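Local coordinates for protein galactokinase (Bifidobacterium longum subsp. infantis ATCC 15697 = JCM 1222 = DSM 20088, PDB 6TEQ) that probably phosphorylates galactose with ATP, as a GHMP-family galactokinase, and binds 2-deoxy-2-fluoro-galactose in its sugar pocket, at residues 326-336 / 355-364. Residues are numbered along the deposited sequence; the frame is centred on the assembly and turned at random.
Sequences GRLFNASHDSL and RKNGAYGARM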
# COMPACT_ATOMS: atom_id res chain seq x y z
N GLY A 326 7.61 -15.83 11.13
CA GLY A 326 6.75 -16.56 10.19
C GLY A 326 5.45 -17.00 10.82
O GLY A 326 4.41 -16.88 10.16
N ARG A 327 5.45 -17.44 12.10
CA ARG A 327 4.17 -17.82 12.77
C ARG A 327 3.26 -16.59 12.86
O ARG A 327 2.05 -16.71 12.75
CB ARG A 327 4.45 -18.42 14.15
CG ARG A 327 5.12 -19.77 14.00
CD ARG A 327 5.17 -20.47 15.31
NE ARG A 327 6.06 -19.86 16.22
CZ ARG A 327 7.32 -20.28 16.44
NH1 ARG A 327 7.86 -21.25 15.71
NH2 ARG A 327 8.03 -19.64 17.33
N LEU A 328 3.85 -15.43 13.05
CA LEU A 328 3.05 -14.17 13.16
C LEU A 328 2.44 -13.84 11.78
O LEU A 328 1.29 -13.47 11.73
CB LEU A 328 3.97 -13.06 13.66
CG LEU A 328 4.20 -13.14 15.16
CD1 LEU A 328 5.49 -12.45 15.58
CD2 LEU A 328 3.05 -12.54 15.93
N PHE A 329 3.22 -13.97 10.71
CA PHE A 329 2.64 -13.89 9.35
C PHE A 329 1.42 -14.80 9.30
O PHE A 329 0.37 -14.43 8.75
CB PHE A 329 3.61 -14.30 8.26
CG PHE A 329 4.48 -13.23 7.68
CD1 PHE A 329 4.72 -12.01 8.32
CD2 PHE A 329 4.95 -13.42 6.39
CE1 PHE A 329 5.52 -11.04 7.73
CE2 PHE A 329 5.81 -12.49 5.81
CZ PHE A 329 6.04 -11.28 6.47
N ASN A 330 1.62 -16.07 9.68
CA ASN A 330 0.58 -17.08 9.51
C ASN A 330 -0.66 -16.71 10.33
O ASN A 330 -1.79 -16.86 9.79
CB ASN A 330 1.09 -18.46 9.90
CG ASN A 330 2.07 -19.05 8.91
OD1 ASN A 330 2.06 -18.61 7.77
ND2 ASN A 330 2.79 -20.08 9.36
N ALA A 331 -0.51 -16.25 11.54
CA ALA A 331 -1.67 -15.90 12.39
C ALA A 331 -2.38 -14.66 11.83
O ALA A 331 -3.59 -14.55 11.89
CB ALA A 331 -1.21 -15.61 13.79
N SER A 332 -1.64 -13.74 11.25
CA SER A 332 -2.23 -12.58 10.55
C SER A 332 -3.11 -13.04 9.41
O SER A 332 -4.27 -12.57 9.30
CB SER A 332 -1.14 -11.59 10.14
OG SER A 332 -1.67 -10.62 9.26
N HIS A 333 -2.56 -13.86 8.52
CA HIS A 333 -3.39 -14.39 7.43
C HIS A 333 -4.61 -15.12 7.97
O HIS A 333 -5.71 -14.93 7.45
CB HIS A 333 -2.61 -15.40 6.62
CG HIS A 333 -3.38 -15.85 5.45
ND1 HIS A 333 -3.54 -15.05 4.30
CD2 HIS A 333 -4.11 -16.97 5.26
CE1 HIS A 333 -4.34 -15.68 3.46
NE2 HIS A 333 -4.76 -16.83 4.06
N ASP A 334 -4.39 -16.01 8.94
CA ASP A 334 -5.49 -16.84 9.41
C ASP A 334 -6.58 -15.94 9.98
O ASP A 334 -7.80 -16.27 9.80
CB ASP A 334 -5.03 -17.89 10.41
CG ASP A 334 -4.11 -18.94 9.87
OD1 ASP A 334 -3.95 -19.04 8.63
OD2 ASP A 334 -3.63 -19.70 10.73
N SER A 335 -6.20 -14.88 10.64
CA SER A 335 -7.17 -13.93 11.18
C SER A 335 -7.89 -13.21 10.03
O SER A 335 -9.09 -12.99 10.13
CB SER A 335 -6.46 -12.97 12.04
OG SER A 335 -7.33 -12.06 12.66
N LEU A 336 -7.16 -12.77 9.03
CA LEU A 336 -7.77 -12.08 7.87
C LEU A 336 -8.74 -13.02 7.17
O LEU A 336 -9.75 -12.55 6.68
CB LEU A 336 -6.70 -11.63 6.93
CG LEU A 336 -5.91 -10.44 7.44
CD1 LEU A 336 -4.57 -10.29 6.77
CD2 LEU A 336 -6.69 -9.13 7.41
N ARG A 355 3.19 -22.52 2.73
CA ARG A 355 3.38 -23.12 4.09
C ARG A 355 3.85 -24.57 3.97
O ARG A 355 4.70 -24.98 4.74
CB ARG A 355 2.11 -23.07 4.93
CG ARG A 355 1.77 -21.64 5.39
CD ARG A 355 0.48 -21.66 6.12
NE ARG A 355 0.12 -20.27 6.48
CZ ARG A 355 -1.00 -19.90 7.02
NH1 ARG A 355 -1.90 -20.77 7.41
NH2 ARG A 355 -1.21 -18.63 7.18
N LYS A 356 3.28 -25.31 3.01
CA LYS A 356 3.53 -26.75 2.82
C LYS A 356 4.94 -26.97 2.26
O LYS A 356 5.48 -28.08 2.47
CB LYS A 356 2.43 -27.36 1.97
CG LYS A 356 1.16 -27.67 2.76
CD LYS A 356 0.03 -28.15 1.91
CE LYS A 356 -1.19 -28.51 2.74
NZ LYS A 356 -1.10 -27.87 4.08
N ASN A 357 5.54 -25.93 1.68
CA ASN A 357 6.79 -26.02 0.91
C ASN A 357 7.89 -25.22 1.59
O ASN A 357 8.78 -24.76 0.90
CB ASN A 357 6.52 -25.68 -0.54
CG ASN A 357 5.74 -26.82 -1.20
OD1 ASN A 357 6.29 -27.90 -1.43
ND2 ASN A 357 4.45 -26.63 -1.41
N GLY A 358 7.78 -25.04 2.91
CA GLY A 358 8.94 -24.61 3.71
C GLY A 358 8.94 -23.14 4.06
O GLY A 358 9.92 -22.71 4.67
N ALA A 359 7.94 -22.35 3.65
CA ALA A 359 7.90 -20.95 4.14
C ALA A 359 7.91 -20.91 5.67
O ALA A 359 7.19 -21.64 6.28
CB ALA A 359 6.73 -20.20 3.60
N TYR A 360 8.65 -19.97 6.24
CA TYR A 360 8.55 -19.65 7.68
C TYR A 360 7.14 -19.18 7.97
O TYR A 360 6.57 -19.49 8.98
CB TYR A 360 9.57 -18.59 8.05
CG TYR A 360 10.97 -19.08 8.01
CD1 TYR A 360 11.52 -19.77 9.08
CD2 TYR A 360 11.74 -18.86 6.90
CE1 TYR A 360 12.83 -20.19 9.04
CE2 TYR A 360 13.00 -19.36 6.81
CZ TYR A 360 13.57 -20.00 7.89
OH TYR A 360 14.87 -20.42 7.77
N GLY A 361 6.59 -18.43 7.01
CA GLY A 361 5.19 -18.05 7.08
C GLY A 361 4.77 -17.35 5.81
O GLY A 361 5.64 -16.96 5.02
N ALA A 362 3.48 -17.23 5.64
CA ALA A 362 2.91 -16.66 4.41
C ALA A 362 1.54 -16.05 4.71
O ALA A 362 0.78 -16.58 5.56
CB ALA A 362 2.81 -17.76 3.36
N ARG A 363 1.22 -14.97 4.00
CA ARG A 363 -0.03 -14.26 4.26
C ARG A 363 -0.37 -13.44 3.03
O ARG A 363 0.53 -12.91 2.37
CB ARG A 363 0.08 -13.34 5.48
CG ARG A 363 1.19 -12.31 5.42
CD ARG A 363 1.38 -11.53 6.70
NE ARG A 363 0.22 -10.71 6.91
CZ ARG A 363 -0.10 -9.57 6.29
NH1 ARG A 363 -1.30 -9.08 6.45
NH2 ARG A 363 0.75 -8.89 5.58
N MET A 364 -1.65 -13.19 2.88
CA MET A 364 -2.07 -12.09 2.00
C MET A 364 -1.49 -10.77 2.52
O MET A 364 -1.23 -10.62 3.71
CB MET A 364 -3.57 -12.04 1.94
CG MET A 364 -4.31 -11.81 3.27
SD MET A 364 -5.80 -10.84 3.10
CE MET A 364 -5.09 -9.22 2.83
O HOH W 1 4.53 -21.60 7.45
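Arg363, on edge strand 361-365, lays its chain across Phe329 of helix 322-338. Its CD sits over one face of the ring, 4.0 Å from the centroid, in a CH-pi contact. The chain then bends at chi3 (-67°), which carries the guanidinium on to Ser332. There NE of Arg363 donates to OG of Ser332 at 3.0 Å, and NH1 adds a weak bond to the same oxygen. Glu306 also bonds this hydroxyl, and Glu46 forms a salt bridge with NH1 of Arg363.

Arg355, near the end of helix 345-356, reaches across with its side chain stretched out. NH1 and NH2 of Arg355 both grip OD1 of Asp334 in a salt bridge, with NH1 at 2.9 Å on the syn lone pair. NH2 also donates to the carbonyl O of Ala362, so one guanidinium ties helix to strand. CB and CG of Asn330 lie over one face of the guanidinium. OD1 of Asn330 accepts a bond from N of Ala362 at 2.9 Å and a weak one from NE of Arg355. A leucine in place of Arg355 would probably leave Asp334 without its charged partner and Asn330 OD1 with fewer donors to fix its rotation.

CG of His333 is anti to the backbone N, and the ring turns ND1 to the strand. ND1 of His333 accepts an almost straight bond from N of Met364 (3.0 Å, 173°), while NE2 bonds Asp348. At the other end the backbones come close: CA of Gly326 and O of Tyr360 are 3.2 Å apart.

The helix runs roughly along the strand, at 31°. Strand 361-365 is outermost in a five-stranded mixed sheet of the C-terminal GHMP kinase region. Asn330 and His333 take the N-H groups of Ala362 and Met364, so helix side chains cap this sheet edge. Through Arg363 the contact reaches Glu46, a galactose-binding residue.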